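Local coordinates for protein carbonic anhydrase (Glaciozyma antarctica, PDB 5ZTP) that probably catalyses the reversible hydration of carbon dioxide to bicarbonate in a cold-adapted yeast, at residues V130-L141 with T151-E159. Residues are numbered along the deposited sequence; the frame is centred on the assembly and turned at random.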
loop_
_atom_site.group_PDB
_atom_site.type_symbol
_atom_site.label_atom_id
_atom_site.label_comp_id
_atom_site.label_asym_id
_atom_site.label_seq_id
_atom_site.Cartn_x
_atom_site.Cartn_y
_atom_site.Cartn_z
ATOM N N VAL A 130 -0.518 0.578 -19.488
ATOM C CA VAL A 130 0.151 1.077 -18.298
ATOM C C VAL A 130 0.060 2.575 -18.241
ATOM O O VAL A 130 -0.228 3.131 -17.203
ATOM C CB VAL A 130 1.613 0.665 -18.236
ATOM C CG1 VAL A 130 2.325 1.382 -17.101
ATOM C CG2 VAL A 130 1.717 -0.842 -18.082
ATOM N N ASP A 131 0.311 3.244 -19.351
ATOM C CA ASP A 131 0.352 4.700 -19.332
ATOM C C ASP A 131 -1.048 5.335 -19.253
ATOM O O ASP A 131 -1.297 6.254 -18.448
ATOM C CB ASP A 131 1.156 5.188 -20.526
ATOM C CG ASP A 131 2.638 4.886 -20.382
ATOM O OD1 ASP A 131 3.015 3.794 -19.933
ATOM O OD2 ASP A 131 3.443 5.767 -20.691
ATOM N N GLU A 132 -1.981 4.821 -20.047
ATOM C CA GLU A 132 -3.381 5.282 -19.937
ATOM C C GLU A 132 -3.943 5.081 -18.516
ATOM O O GLU A 132 -4.753 5.883 -18.075
ATOM C CB GLU A 132 -4.329 4.670 -21.011
ATOM C CG GLU A 132 -4.928 5.663 -22.030
ATOM C CD GLU A 132 -3.975 6.728 -22.582
ATOM O OE1 GLU A 132 -2.793 6.435 -22.909
ATOM O OE2 GLU A 132 -4.422 7.892 -22.702
ATOM N N SER A 133 -3.505 4.035 -17.807
ATOM C CA SER A 133 -4.003 3.805 -16.458
ATOM C C SER A 133 -3.464 4.872 -15.521
ATOM O O SER A 133 -4.148 5.257 -14.541
ATOM C CB SER A 133 -3.668 2.402 -15.954
ATOM O OG SER A 133 -2.289 2.160 -16.004
ATOM N N ILE A 134 -2.260 5.363 -15.851
ATOM C CA ILE A 134 -1.622 6.436 -15.092
ATOM C C ILE A 134 -2.328 7.738 -15.380
ATOM O O ILE A 134 -2.795 8.405 -14.452
ATOM C CB ILE A 134 -0.134 6.588 -15.397
ATOM C CG1 ILE A 134 0.626 5.364 -14.918
ATOM C CG2 ILE A 134 0.412 7.807 -14.678
ATOM C CD1 ILE A 134 2.016 5.251 -15.493
ATOM N N LYS A 135 -2.439 8.076 -16.657
ATOM C CA LYS A 135 -3.215 9.253 -17.060
ATOM C C LYS A 135 -4.595 9.264 -16.405
ATOM O O LYS A 135 -4.975 10.242 -15.773
ATOM C CB LYS A 135 -3.370 9.300 -18.578
ATOM C CG LYS A 135 -2.063 9.567 -19.334
ATOM C CD LYS A 135 -2.237 9.536 -20.852
ATOM C CE LYS A 135 -0.968 9.922 -21.599
ATOM N NZ LYS A 135 -1.308 10.911 -22.672
ATOM N N GLU A 136 -5.330 8.166 -16.552
ATOM C CA GLU A 136 -6.666 8.014 -15.967
ATOM C C GLU A 136 -6.655 8.203 -14.463
ATOM O O GLU A 136 -7.450 8.976 -13.934
ATOM C CB GLU A 136 -7.289 6.648 -16.321
ATOM C CG GLU A 136 -8.114 6.663 -17.611
ATOM C CD GLU A 136 -8.047 5.376 -18.432
ATOM O OE1 GLU A 136 -8.500 4.320 -17.965
ATOM O OE2 GLU A 136 -7.551 5.427 -19.587
ATOM N N ASP A 137 -5.756 7.524 -13.760
ATOM C CA ASP A 137 -5.673 7.735 -12.294
ATOM C C ASP A 137 -5.263 9.153 -11.867
ATOM O O ASP A 137 -5.790 9.692 -10.924
ATOM C CB ASP A 137 -4.746 6.718 -11.646
ATOM C CG ASP A 137 -5.445 5.436 -11.309
ATOM O OD1 ASP A 137 -6.668 5.312 -11.515
ATOM O OD2 ASP A 137 -4.780 4.537 -10.793
ATOM N N VAL A 138 -4.317 9.754 -12.547
ATOM C CA VAL A 138 -3.942 11.118 -12.219
ATOM C C VAL A 138 -5.152 12.058 -12.364
ATOM O O VAL A 138 -5.538 12.768 -11.416
ATOM C CB VAL A 138 -2.803 11.599 -13.125
ATOM C CG1 VAL A 138 -2.514 13.071 -12.893
ATOM C CG2 VAL A 138 -1.564 10.777 -12.857
ATOM N N ALA A 139 -5.736 12.059 -13.563
ATOM C CA ALA A 139 -6.909 12.882 -13.892
ATOM C C ALA A 139 -8.010 12.745 -12.848
ATOM O O ALA A 139 -8.534 13.744 -12.332
ATOM C CB ALA A 139 -7.460 12.456 -15.245
ATOM N N PHE A 140 -8.379 11.490 -12.595
ATOM C CA PHE A 140 -9.380 11.133 -11.611
ATOM C C PHE A 140 -9.153 11.904 -10.320
ATOM O O PHE A 140 -10.081 12.535 -9.795
ATOM C CB PHE A 140 -9.313 9.618 -11.400
ATOM C CG PHE A 140 -10.116 9.106 -10.247
ATOM C CD1 PHE A 140 -11.487 9.034 -10.313
ATOM C CD2 PHE A 140 -9.493 8.633 -9.119
ATOM C CE1 PHE A 140 -12.236 8.518 -9.258
ATOM C CE2 PHE A 140 -10.239 8.124 -8.065
ATOM C CZ PHE A 140 -11.615 8.068 -8.132
ATOM N N LEU A 141 -7.919 11.856 -9.825
ATOM C CA LEU A 141 -7.576 12.457 -8.542
ATOM C C LEU A 141 -7.558 13.968 -8.673
ATOM O O LEU A 141 -7.973 14.681 -7.774
ATOM C CB LEU A 141 -6.210 11.952 -8.059
ATOM C CG LEU A 141 -6.076 10.509 -7.571
ATOM C CD1 LEU A 141 -4.619 10.228 -7.256
ATOM C CD2 LEU A 141 -6.938 10.259 -6.344
ATOM N N THR A 151 -3.839 20.378 -4.372
ATOM C CA THR A 151 -2.929 19.242 -4.398
ATOM C C THR A 151 -2.146 19.190 -5.709
ATOM O O THR A 151 -2.732 19.304 -6.778
ATOM C CB THR A 151 -3.702 17.925 -4.172
ATOM O OG1 THR A 151 -4.493 18.076 -2.993
ATOM C CG2 THR A 151 -2.754 16.731 -4.002
ATOM N N VAL A 152 -0.822 19.048 -5.620
ATOM C CA VAL A 152 -0.022 18.747 -6.836
ATOM C C VAL A 152 -0.092 17.263 -7.023
ATOM O O VAL A 152 0.071 16.503 -6.064
ATOM C CB VAL A 152 1.491 19.176 -6.843
ATOM C CG1 VAL A 152 1.703 20.503 -6.129
ATOM C CG2 VAL A 152 2.409 18.090 -6.294
ATOM N N ILE A 153 -0.342 16.863 -8.256
ATOM C CA ILE A 153 -0.540 15.456 -8.572
ATOM C C ILE A 153 0.251 15.128 -9.838
ATOM O O ILE A 153 0.157 15.846 -10.837
ATOM C CB ILE A 153 -2.062 15.094 -8.732
ATOM C CG1 ILE A 153 -2.876 15.525 -7.500
ATOM C CG2 ILE A 153 -2.246 13.595 -8.910
ATOM C CD1 ILE A 153 -4.332 15.781 -7.792
ATOM N N SER A 154 1.002 14.033 -9.779
ATOM C CA SER A 154 1.806 13.571 -10.890
ATOM C C SER A 154 1.778 12.058 -10.937
ATOM O O SER A 154 1.493 11.400 -9.955
ATOM C CB SER A 154 3.255 14.084 -10.790
ATOM O OG SER A 154 3.784 14.059 -9.456
ATOM N N GLY A 155 2.065 11.521 -12.112
ATOM C CA GLY A 155 1.992 10.091 -12.362
ATOM C C GLY A 155 3.180 9.609 -13.176
ATOM O O GLY A 155 3.563 10.230 -14.201
ATOM N N TYR A 156 3.748 8.496 -12.716
ATOM C CA TYR A 156 4.973 7.957 -13.253
ATOM C C TYR A 156 4.810 6.487 -13.541
ATOM O O TYR A 156 4.151 5.770 -12.781
ATOM C CB TYR A 156 6.106 8.127 -12.243
ATOM C CG TYR A 156 6.518 9.562 -12.079
ATOM C CD1 TYR A 156 5.749 10.432 -11.322
ATOM C CD2 TYR A 156 7.661 10.067 -12.706
ATOM C CE1 TYR A 156 6.094 11.775 -11.195
ATOM C CE2 TYR A 156 8.027 11.395 -12.561
ATOM C CZ TYR A 156 7.235 12.258 -11.811
ATOM O OH TYR A 156 7.550 13.601 -11.681
ATOM N N ARG A 157 5.400 6.066 -14.662
ATOM C CA ARG A 157 5.592 4.673 -15.010
ATOM C C ARG A 157 6.906 4.240 -14.426
ATOM O O ARG A 157 7.964 4.625 -14.923
ATOM C CB ARG A 157 5.665 4.496 -16.534
ATOM C CG ARG A 157 6.085 3.086 -16.982
ATOM C CD ARG A 157 5.990 2.940 -18.489
ATOM N NE ARG A 157 7.027 3.745 -19.114
ATOM C CZ ARG A 157 6.895 4.445 -20.236
ATOM N NH1 ARG A 157 5.751 4.466 -20.915
ATOM N NH2 ARG A 157 7.930 5.145 -20.678
ATOM N N TYR A 158 6.858 3.432 -13.386
ATOM C CA TYR A 158 8.046 2.711 -12.983
ATOM C C TYR A 158 8.372 1.628 -14.006
ATOM O O TYR A 158 7.519 0.796 -14.296
ATOM C CB TYR A 158 7.870 2.065 -11.611
ATOM C CG TYR A 158 9.101 1.321 -11.156
ATOM C CD1 TYR A 158 10.231 1.998 -10.708
ATOM C CD2 TYR A 158 9.143 -0.049 -11.194
ATOM C CE1 TYR A 158 11.360 1.322 -10.309
ATOM C CE2 TYR A 158 10.269 -0.728 -10.796
ATOM C CZ TYR A 158 11.370 -0.037 -10.357
ATOM O OH TYR A 158 12.469 -0.766 -9.968
ATOM N N GLU A 159 9.592 1.641 -14.553
ATOM C CA GLU A 159 10.059 0.566 -15.419
ATOM C C GLU A 159 10.835 -0.495 -14.659
ATOM O O GLU A 159 11.912 -0.241 -14.177
ATOM C CB GLU A 159 10.929 1.128 -16.513
ATOM C CG GLU A 159 10.158 1.509 -17.757
ATOM C CD GLU A 159 10.844 2.615 -18.515
ATOM O OE1 GLU A 159 12.117 2.638 -18.496
ATOM O OE2 GLU A 159 10.104 3.461 -19.101
#
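Helix 130-141 runs antiparallel to strand 152-158, their axes 169° apart and 8.0 Å at closest approach, with I134 over G155 and D131 over R157. This is the alpha/beta layering of the beta-class carbonic anhydrase fold: the helix covers one face of the mixed sheet, in which the strand lies between strands 84-90 and 165-167. On the other face, S154 and Y156 pack against A4 of the second subunit. The middle of the contact is apolar. G155 has no side chain, which is consistent with the close approach of the helix here. I134 CG2 sits 3.6 Å from G155 CA, and V138 CG2 is 3.7 Å from the same atom. I134 CD1 reaches on to the peptide between Y156 and R157. V138 and I153 lie alongside each other, running opposite ways, with V138 CG1 4.0 Å from I153 CG2. I153 CD1 lies against the L141 carbonyl. At the other end, V130 CG1 touches R157 CG, set roughly perpendicular to the arginine chain. The R157 chain extends from the strand, then bends at chi3 (70°), which turns the guanidinium to D131. The two form a salt bridge, R157 NH1 to D131 OD2 2.7 Å, and NH1 is also hydrogen-bonded to D131 OD1 at 3.0 Å. E159 completes a salt-bridge network. A leucine in place of R157 would probably leave both carboxylates without their shared positive partner and remove the charged tie between the first helical turn and the strand. R157 NE hydrogen-bonds to the anti lone pair of E159 OE2, at 3.1 Å, while the D131 carboxylate and R157 guanidinium planes stand 38° apart.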